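Long-range contacts in polymeric Immunoglobulin Receptor (Oncorhynchus mykiss, PDB 5F1S), which probably binds polymeric immunoglobulins and, as in related receptors, delivers them to mucosal surfaces, where its ectodomain serves as secretory component: residues A[6-11]-A[106-111]; A[133-138]-A[177-182]; A[29-34]-A[46-51]. One frame throughout, in Å; residues are numbered along the deposited sequence.

Interaction 1. Residues A[6-11]-A[106-111]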
loop_
_atom_site.group_PDB
_atom_site.type_symbol
_atom_site.label_atom_id
_atom_site.label_comp_id
_atom_site.label_asym_id
_atom_site.label_seq_id
_atom_site.Cartn_x
_atom_site.Cartn_y
_atom_site.Cartn_z
ATOM N N GLY A 6 -6.221 11.254 4.317
ATOM C CA GLY A 6 -5.400 12.040 3.426
ATOM C C GLY A 6 -5.024 11.277 2.174
ATOM O O GLY A 6 -5.321 10.102 2.021
ATOM N N ASP A 7 -4.355 11.969 1.259
ATOM C CA ASP A 7 -4.076 11.376 -0.046
ATOM C C ASP A 7 -3.297 10.077 0.135
ATOM O O ASP A 7 -2.486 9.940 1.049
ATOM C CB ASP A 7 -3.294 12.354 -0.920
ATOM C CG ASP A 7 -4.067 13.612 -1.212
ATOM O OD1 ASP A 7 -5.321 13.605 -1.136
ATOM O OD2 ASP A 7 -3.420 14.616 -1.572
ATOM N N LEU A 8 -3.582 9.112 -0.717
ATOM C CA LEU A 8 -3.082 7.744 -0.574
ATOM C C LEU A 8 -2.204 7.420 -1.752
ATOM O O LEU A 8 -2.474 7.862 -2.870
ATOM C CB LEU A 8 -4.219 6.665 -0.577
ATOM C CG LEU A 8 -5.357 6.693 0.427
ATOM C CD1 LEU A 8 -6.372 5.621 0.103
ATOM C CD2 LEU A 8 -4.788 6.452 1.815
ATOM N N ALA A 9 -1.205 6.565 -1.502
ATOM C CA ALA A 9 -0.433 5.926 -2.551
ATOM C C ALA A 9 -0.490 4.423 -2.325
ATOM O O ALA A 9 -0.299 3.945 -1.211
ATOM C CB ALA A 9 1.020 6.426 -2.565
ATOM N N VAL A 10 -0.808 3.683 -3.360
ATOM C CA VAL A 10 -0.993 2.258 -3.213
ATOM C C VAL A 10 -0.367 1.567 -4.414
ATOM O O VAL A 10 -0.514 2.040 -5.544
ATOM C CB VAL A 10 -2.493 1.939 -3.098
ATOM C CG1 VAL A 10 -3.228 2.410 -4.337
ATOM C CG2 VAL A 10 -2.709 0.475 -2.919
ATOM N N LEU A 11 0.263 0.426 -4.182
ATOM C CA LEU A 11 0.824 -0.349 -5.297
ATOM C C LEU A 11 -0.265 -0.995 -6.157
ATOM O O LEU A 11 -1.258 -1.529 -5.650
ATOM C CB LEU A 11 1.728 -1.451 -4.761
ATOM C CG LEU A 11 2.996 -1.022 -4.046
ATOM C CD1 LEU A 11 3.652 -2.171 -3.324
ATOM C CD2 LEU A 11 3.934 -0.446 -5.023
ATOM N N LEU A 106 -10.271 13.087 -1.839
ATOM C CA LEU A 106 -8.897 12.653 -1.605
ATOM C C LEU A 106 -8.361 12.141 -2.923
ATOM O O LEU A 106 -9.109 11.778 -3.831
ATOM C CB LEU A 106 -8.761 11.590 -0.529
ATOM C CG LEU A 106 -8.982 10.157 -1.023
ATOM C CD1 LEU A 106 -8.692 9.195 0.047
ATOM C CD2 LEU A 106 -10.406 10.059 -1.474
ATOM N N HIS A 107 -7.041 12.113 -3.012
ATOM C CA HIS A 107 -6.379 11.680 -4.220
ATOM C C HIS A 107 -5.816 10.295 -3.963
ATOM O O HIS A 107 -5.270 10.042 -2.898
ATOM C CB HIS A 107 -5.239 12.634 -4.642
ATOM C CG HIS A 107 -4.622 12.265 -5.957
ATOM N ND1 HIS A 107 -3.493 11.479 -6.054
ATOM C CD2 HIS A 107 -5.005 12.536 -7.228
ATOM C CE1 HIS A 107 -3.198 11.295 -7.332
ATOM N NE2 HIS A 107 -4.105 11.921 -8.062
ATOM N N ILE A 108 -5.956 9.414 -4.944
ATOM C CA ILE A 108 -5.403 8.061 -4.886
ATOM C C ILE A 108 -4.389 7.936 -6.022
ATOM O O ILE A 108 -4.729 8.150 -7.187
ATOM C CB ILE A 108 -6.490 6.976 -5.024
ATOM C CG1 ILE A 108 -7.538 7.129 -3.942
ATOM C CG2 ILE A 108 -5.866 5.607 -4.983
ATOM C CD1 ILE A 108 -8.778 6.112 -4.061
ATOM N N ASN A 109 -3.146 7.623 -5.676
ATOM C CA ASN A 109 -2.078 7.455 -6.665
ATOM C C ASN A 109 -1.725 5.983 -6.683
ATOM O O ASN A 109 -1.240 5.453 -5.681
ATOM C CB ASN A 109 -0.869 8.315 -6.290
ATOM C CG ASN A 109 0.209 8.282 -7.360
ATOM O OD1 ASN A 109 -0.086 8.067 -8.541
ATOM N ND2 ASN A 109 1.456 8.472 -6.946
ATOM N N VAL A 110 -1.996 5.314 -7.799
ATOM C CA VAL A 110 -1.755 3.886 -7.919
ATOM C C VAL A 110 -0.424 3.721 -8.636
ATOM O O VAL A 110 -0.281 4.134 -9.786
ATOM C CB VAL A 110 -2.876 3.174 -8.678
ATOM C CG1 VAL A 110 -2.625 1.659 -8.664
ATOM C CG2 VAL A 110 -4.198 3.444 -8.035
ATOM N N ILE A 111 0.535 3.106 -7.967
ATOM C CA ILE A 111 1.917 3.154 -8.429
ATOM C C ILE A 111 2.396 1.778 -8.859
ATOM O O ILE A 111 2.015 0.736 -8.311
ATOM C CB ILE A 111 2.844 3.743 -7.346
ATOM C CG1 ILE A 111 2.755 2.985 -6.082
ATOM C CG2 ILE A 111 2.429 5.191 -7.058
ATOM C CD1 ILE A 111 3.669 3.590 -4.959
HETATM O O HOH W 1 -2.211 10.476 -3.764
#
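Leu8 to Leu11 run parallel to Ile108 to Ile111, the strand axes 24° apart and 4.6 Å at their closest, with amides of both strands bonded to carbonyls across the gap, as from Leu8 N to His107 O (2.9 Å). Where the pairing starts, a side chain takes the part of a backbone acceptor: Asp7 OD1 receives His107 N at 3.0 Å, the N-H arriving from above the carboxylate plane. A water extends this polar edge, donating a hydrogen bond to Leu8 O and lying in the plane of the His107 ring, 2.8 Å from His107 ND1. This is the A'-G pairing of a V-set immunoglobulin domain, in which the short strand 8-11 edges the sheet beside strand 103-111. Leu8, Val10, Ile108 and Val110 lie on one face, all branched and apolar; Ile108 and Val110 are buried, and Leu8 and Ile108 reach Val16 and Ile18 of strand 16-22. There Val10 CG1 and Val110 CG2 lie 4.0 Å apart, the two valines side by side and pointing the same way. On the other face, Ile111 CG1 sits between its own backbone N and carbonyl carbon (chi1 57°), 3.4 Å from Val10 O, and Leu11 CD2 meets Ile111 CG1 at 3.8 Å.

Interaction 2. Residues A[133-138]-A[177-182]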
loop_
_atom_site.group_PDB
_atom_site.type_symbol
_atom_site.label_atom_id
_atom_site.label_comp_id
_atom_site.label_asym_id
_atom_site.label_seq_id
_atom_site.Cartn_x
_atom_site.Cartn_y
_atom_site.Cartn_z
ATOM N N CYS A 133 9.682 -6.683 1.415
ATOM C CA CYS A 133 9.642 -5.907 0.196
ATOM C C CYS A 133 8.316 -6.154 -0.507
ATOM O O CYS A 133 7.988 -7.299 -0.835
ATOM C CB CYS A 133 10.772 -6.284 -0.745
ATOM S SG CYS A 133 12.459 -6.595 -0.020
ATOM N N LEU A 134 7.587 -5.096 -0.776
ATOM C CA LEU A 134 6.300 -5.177 -1.444
ATOM C C LEU A 134 6.444 -4.824 -2.912
ATOM O O LEU A 134 7.300 -4.027 -3.290
ATOM C CB LEU A 134 5.313 -4.211 -0.811
ATOM C CG LEU A 134 5.260 -4.275 0.717
ATOM C CD1 LEU A 134 4.298 -3.174 1.186
ATOM C CD2 LEU A 134 4.746 -5.614 1.168
ATOM N N TYR A 135 5.604 -5.424 -3.759
ATOM C CA TYR A 135 5.690 -5.076 -5.166
ATOM C C TYR A 135 4.331 -5.107 -5.842
ATOM O O TYR A 135 3.408 -5.770 -5.381
ATOM C CB TYR A 135 6.663 -6.000 -5.903
ATOM C CG TYR A 135 6.315 -7.437 -5.850
ATOM C CD1 TYR A 135 5.371 -7.977 -6.723
ATOM C CD2 TYR A 135 6.909 -8.264 -4.950
ATOM C CE1 TYR A 135 5.066 -9.317 -6.689
ATOM C CE2 TYR A 135 6.599 -9.621 -4.896
ATOM C CZ TYR A 135 5.686 -10.130 -5.790
ATOM O OH TYR A 135 5.386 -11.468 -5.743
ATOM N N SER A 136 4.209 -4.317 -6.906
ATOM C CA SER A 136 2.966 -4.171 -7.644
ATOM C C SER A 136 2.791 -5.324 -8.634
ATOM O O SER A 136 3.724 -6.103 -8.914
ATOM C CB SER A 136 2.914 -2.849 -8.381
ATOM O OG SER A 136 3.919 -2.761 -9.378
ATOM N N GLN A 137 1.583 -5.388 -9.198
ATOM C CA GLN A 137 1.131 -6.625 -9.854
ATOM C C GLN A 137 2.006 -7.006 -11.027
ATOM O O GLN A 137 2.136 -8.196 -11.341
ATOM C CB GLN A 137 -0.319 -6.513 -10.359
ATOM C CG GLN A 137 -0.467 -5.483 -11.419
ATOM C CD GLN A 137 -1.913 -5.159 -11.776
ATOM O OE1 GLN A 137 -2.821 -5.353 -10.965
ATOM N NE2 GLN A 137 -2.120 -4.622 -12.983
ATOM N N GLY A 138 2.609 -6.032 -11.681
ATOM C CA GLY A 138 3.391 -6.332 -12.854
ATOM C C GLY A 138 4.696 -7.029 -12.577
ATOM O O GLY A 138 5.377 -7.404 -13.542
ATOM N N LYS A 177 2.453 -10.590 -4.004
ATOM C CA LYS A 177 2.440 -9.232 -3.430
ATOM C C LYS A 177 3.750 -8.805 -2.783
ATOM O O LYS A 177 3.954 -7.605 -2.626
ATOM C CB LYS A 177 1.358 -9.096 -2.321
ATOM C CG LYS A 177 -0.050 -9.391 -2.670
ATOM C CD LYS A 177 -0.973 -8.971 -1.514
ATOM C CE LYS A 177 -0.655 -9.648 -0.176
ATOM N NZ LYS A 177 -1.689 -9.287 0.866
ATOM N N ALA A 178 4.576 -9.724 -2.278
ATOM C CA ALA A 178 5.654 -9.352 -1.381
ATOM C C ALA A 178 6.685 -10.448 -1.383
ATOM O O ALA A 178 6.355 -11.623 -1.581
ATOM C CB ALA A 178 5.180 -9.149 0.063
ATOM N N PHE A 179 7.939 -10.059 -1.144
ATOM C CA PHE A 179 8.962 -11.048 -0.833
ATOM C C PHE A 179 9.690 -10.610 0.415
ATOM O O PHE A 179 9.856 -9.417 0.648
ATOM C CB PHE A 179 9.919 -11.291 -2.045
ATOM C CG PHE A 179 10.735 -10.087 -2.529
ATOM C CD1 PHE A 179 12.056 -9.918 -2.136
ATOM C CD2 PHE A 179 10.223 -9.218 -3.456
ATOM C CE1 PHE A 179 12.818 -8.878 -2.619
ATOM C CE2 PHE A 179 10.982 -8.168 -3.956
ATOM C CZ PHE A 179 12.290 -8.002 -3.543
ATOM N N THR A 180 10.008 -11.566 1.273
ATOM C CA THR A 180 10.693 -11.285 2.531
ATOM C C THR A 180 12.142 -11.709 2.406
ATOM O O THR A 180 12.448 -12.756 1.827
ATOM C CB THR A 180 10.045 -12.019 3.706
ATOM O OG1 THR A 180 10.054 -13.427 3.442
ATOM C CG2 THR A 180 8.606 -11.572 3.864
ATOM N N VAL A 181 13.026 -10.902 2.971
ATOM C CA VAL A 181 14.455 -11.176 2.985
ATOM C C VAL A 181 14.802 -11.359 4.454
ATOM O O VAL A 181 14.624 -10.439 5.258
ATOM C CB VAL A 181 15.290 -10.054 2.338
ATOM C CG1 VAL A 181 16.805 -10.369 2.377
ATOM C CG2 VAL A 181 14.864 -9.778 0.909
ATOM N N THR A 182 15.259 -12.549 4.825
ATOM C CA THR A 182 15.659 -12.809 6.200
ATOM C C THR A 182 17.177 -12.835 6.262
ATOM O O THR A 182 17.808 -13.644 5.580
ATOM C CB THR A 182 15.067 -14.125 6.720
ATOM O OG1 THR A 182 13.651 -14.016 6.718
ATOM C CG2 THR A 182 15.519 -14.379 8.155
#
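Cys133 and Phe179 form a hydrogen-bonded antiparallel pair, each N reaching the other's O at 2.8 Å, and their side chains lie against each other on the buried face. From the backbone outward, Cys133 CB stands over the centre of the Phe179 ring, 3.7 Å from its centroid, a CH-pi contact. Next, Cys133 SG lies oblique to that ring, 3.5 Å from Phe179 CE1, and on its way to the disulfide with Cys196 it also brushes Val181 CG2. A flat phenyl suits this place because it offers a broad, polarisable face to both CB and sulfur. At the ring's edge, near its plane, Tyr135 CD2 meets Phe179 CD2 at 3.8 Å. The Tyr135 ring has Lys177 C over one face, displaced toward the rim, while Tyr135 CE2 comes within 3.3 Å of Ala178 N. A tyrosine can lie in this interior because its OH is hydrogen-bonded to Asp173. Lys177 O takes Tyr135 N at 3.0 Å, the donor above the carbonyl plane, and a second bond from Arg14. On the other face the small Ala178 CB leaves Leu134 CD2 to close in at 3.7 Å. A B strand paired with an E strand, with its cysteine bonded to the F strand through the core, is the hallmark of the immunoglobulin sandwich.

Interaction 3. Residues A[29-34]-A[46-51]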
loop_
_atom_site.group_PDB
_atom_site.type_symbol
_atom_site.label_atom_id
_atom_site.label_comp_id
_atom_site.label_asym_id
_atom_site.label_seq_id
_atom_site.Cartn_x
_atom_site.Cartn_y
_atom_site.Cartn_z
ATOM N N TYR A 29 -29.445 9.450 4.960
ATOM C CA TYR A 29 -29.401 9.813 3.563
ATOM C C TYR A 29 -28.562 8.819 2.767
ATOM O O TYR A 29 -27.685 8.161 3.317
ATOM C CB TYR A 29 -28.803 11.213 3.383
ATOM C CG TYR A 29 -29.698 12.297 3.946
ATOM C CD1 TYR A 29 -29.630 12.670 5.292
ATOM C CD2 TYR A 29 -30.613 12.889 3.151
ATOM C CE1 TYR A 29 -30.474 13.673 5.813
ATOM C CE2 TYR A 29 -31.468 13.896 3.661
ATOM C CZ TYR A 29 -31.359 14.276 4.978
ATOM O OH TYR A 29 -32.181 15.237 5.510
ATOM N N VAL A 30 -28.786 8.784 1.462
ATOM C CA VAL A 30 -27.997 7.918 0.593
ATOM C C VAL A 30 -26.561 8.442 0.546
ATOM O O VAL A 30 -26.326 9.661 0.476
ATOM C CB VAL A 30 -28.614 7.852 -0.800
ATOM C CG1 VAL A 30 -27.748 7.049 -1.765
ATOM C CG2 VAL A 30 -30.056 7.295 -0.693
ATOM N N LYS A 31 -25.608 7.525 0.618
ATOM C CA LYS A 31 -24.187 7.862 0.524
ATOM C C LYS A 31 -23.673 7.448 -0.844
ATOM O O LYS A 31 -24.157 6.478 -1.449
ATOM C CB LYS A 31 -23.377 7.153 1.623
ATOM C CG LYS A 31 -23.979 7.239 3.037
ATOM C CD LYS A 31 -24.272 8.709 3.427
ATOM C CE LYS A 31 -24.593 8.818 4.948
ATOM N NZ LYS A 31 -25.804 8.014 5.343
ATOM N N TYR A 32 -22.673 8.168 -1.336
ATOM C CA TYR A 32 -22.132 7.834 -2.640
ATOM C C TYR A 32 -20.635 8.118 -2.689
ATOM O O TYR A 32 -20.070 8.785 -1.821
ATOM C CB TYR A 32 -22.892 8.553 -3.776
ATOM C CG TYR A 32 -22.761 10.047 -3.822
ATOM C CD1 TYR A 32 -21.836 10.646 -4.651
ATOM C CD2 TYR A 32 -23.591 10.868 -3.061
ATOM C CE1 TYR A 32 -21.734 12.062 -4.706
ATOM C CE2 TYR A 32 -23.482 12.261 -3.101
ATOM C CZ TYR A 32 -22.559 12.835 -3.942
ATOM O OH TYR A 32 -22.437 14.196 -4.002
ATOM N N TRP A 33 -20.002 7.526 -3.696
ATOM C CA TRP A 33 -18.568 7.626 -3.954
ATOM C C TRP A 33 -18.403 8.038 -5.405
ATOM O O TRP A 33 -18.925 7.364 -6.298
ATOM C CB TRP A 33 -17.892 6.287 -3.684
ATOM C CG TRP A 33 -16.449 6.186 -3.907
ATOM C CD1 TRP A 33 -15.805 5.446 -4.869
ATOM C CD2 TRP A 33 -15.432 6.797 -3.123
ATOM N NE1 TRP A 33 -14.458 5.576 -4.732
ATOM C CE2 TRP A 33 -14.196 6.352 -3.627
ATOM C CE3 TRP A 33 -15.449 7.639 -2.010
ATOM C CZ2 TRP A 33 -12.982 6.773 -3.099
ATOM C CZ3 TRP A 33 -14.247 8.030 -1.459
ATOM C CH2 TRP A 33 -13.025 7.605 -2.011
ATOM N N CYS A 34 -17.699 9.156 -5.629
ATOM C CA CYS A 34 -17.640 9.857 -6.906
ATOM C C CYS A 34 -16.175 9.912 -7.360
ATOM O O CYS A 34 -15.287 10.021 -6.526
ATOM C CB CYS A 34 -18.198 11.321 -6.765
ATOM S SG CYS A 34 -19.401 11.736 -8.079
ATOM N N VAL A 46 -20.594 4.233 -6.909
ATOM C CA VAL A 46 -21.380 3.330 -6.071
ATOM C C VAL A 46 -22.207 4.173 -5.113
ATOM O O VAL A 46 -21.791 5.255 -4.682
ATOM C CB VAL A 46 -20.508 2.287 -5.320
ATOM C CG1 VAL A 46 -19.640 2.922 -4.279
ATOM C CG2 VAL A 46 -21.382 1.238 -4.674
ATOM N N ARG A 47 -23.414 3.687 -4.829
ATOM C CA ARG A 47 -24.349 4.307 -3.898
ATOM C C ARG A 47 -24.790 3.280 -2.864
ATOM O O ARG A 47 -24.859 2.077 -3.150
ATOM C CB ARG A 47 -25.616 4.826 -4.603
ATOM C CG ARG A 47 -25.376 5.820 -5.643
ATOM C CD ARG A 47 -26.576 5.996 -6.555
ATOM N NE ARG A 47 -27.821 6.255 -5.827
ATOM C CZ ARG A 47 -28.286 7.466 -5.542
ATOM N NH1 ARG A 47 -27.595 8.546 -5.854
ATOM N NH2 ARG A 47 -29.423 7.606 -4.874
ATOM N N SER A 48 -25.106 3.772 -1.659
ATOM C CA SER A 48 -25.505 2.911 -0.564
ATOM C C SER A 48 -26.915 2.342 -0.749
ATOM O O SER A 48 -27.322 1.498 0.063
ATOM C CB SER A 48 -25.438 3.676 0.766
ATOM O OG SER A 48 -26.366 4.742 0.748
ATOM N N ASP A 49 -27.667 2.794 -1.752
ATOM C CA ASP A 49 -29.011 2.252 -1.976
ATOM C C ASP A 49 -29.072 1.300 -3.158
ATOM O O ASP A 49 -30.166 0.990 -3.636
ATOM C CB ASP A 49 -30.048 3.356 -2.173
ATOM C CG ASP A 49 -29.829 4.191 -3.444
ATOM O OD1 ASP A 49 -30.672 5.075 -3.736
ATOM O OD2 ASP A 49 -28.798 4.036 -4.149
ATOM N N ALA A 50 -27.932 0.852 -3.641
ATOM C CA ALA A 50 -27.896 0.008 -4.821
ATOM C C ALA A 50 -28.696 -1.270 -4.574
ATOM O O ALA A 50 -28.617 -1.848 -3.483
ATOM C CB ALA A 50 -26.450 -0.338 -5.167
ATOM N N PRO A 51 -29.468 -1.742 -5.557
ATOM C CA PRO A 51 -30.283 -2.942 -5.332
ATOM C C PRO A 51 -29.414 -4.176 -5.138
ATOM O O PRO A 51 -28.351 -4.306 -5.750
ATOM C CB PRO A 51 -31.125 -3.044 -6.607
ATOM C CG PRO A 51 -30.303 -2.389 -7.663
ATOM C CD PRO A 51 -29.587 -1.245 -6.941
#
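Lys31 and Ser48 hold each other by two bonds, one made by a side chain: Lys31 N points almost straight at Ser48 OG (2.9 Å, 173° at the hydrogen), and Ser48 N returns to Lys31 O at 2.9 Å. Serine suits the spot because its hydroxyl, set between its own backbone N and carbonyl carbon (chi1 64°), can stand in for a strand carbonyl just where the chain turns off at Arg47 to Ala50. On the inner side the packing is close and apolar. Trp33 CB rests 3.8 Å from Val46 CG1, the indole continuing into the core to meet Tyr88, and the backbone bond from Trp33 N to Val46 O fixes the pairing. The outer side is more open and charged. Arg47 grips the exposed Asp49 side-on, NE to OD2 at 2.9 Å and NH2 to OD1 at 3.0 Å, a geometry helped by the bend at chi3 (52°) that places NE. Val30 CG1 lies over one face of this guanidinium, 3.6 Å from Arg47 NH2, and Val30 CG2 touches Asp49 OD1 at 3.8 Å, so the valine lays its methyls against the ion pair. Arg47 NH1 has a further salt bridge with Glu93. The two segments belong to the hairpin of strands 31-35 and 43-47, whose first strand pairs with strand 86-92, while Val46 and Ser48 lean on Met64 of strand 62-67 in the other sheet.

Overall arrangement
Interactions 1 and 3 belong to the first V-set domain and to one five-stranded sheet, near its two outermost strands, 8-11 and 43-47; their centres are 22 Å apart, yet Leu106 CD2 meets Trp33 CH2 at 3.6 Å in the core. Along the chain, interaction 3 is nested in the loop that interaction 1 closes. Interaction 2 follows in the second domain, pairing strands 129-135 and 178-183. It lies 18 Å from interaction 1, centre to centre, and touches it where Leu11 CD1 packs on Leu134 CB (3.6 Å), consistent with a junction that influences how the two domains are set. Interactions 2 and 3 remain about 17 Å apart at their nearest atoms, on opposite sides of the chain's centre.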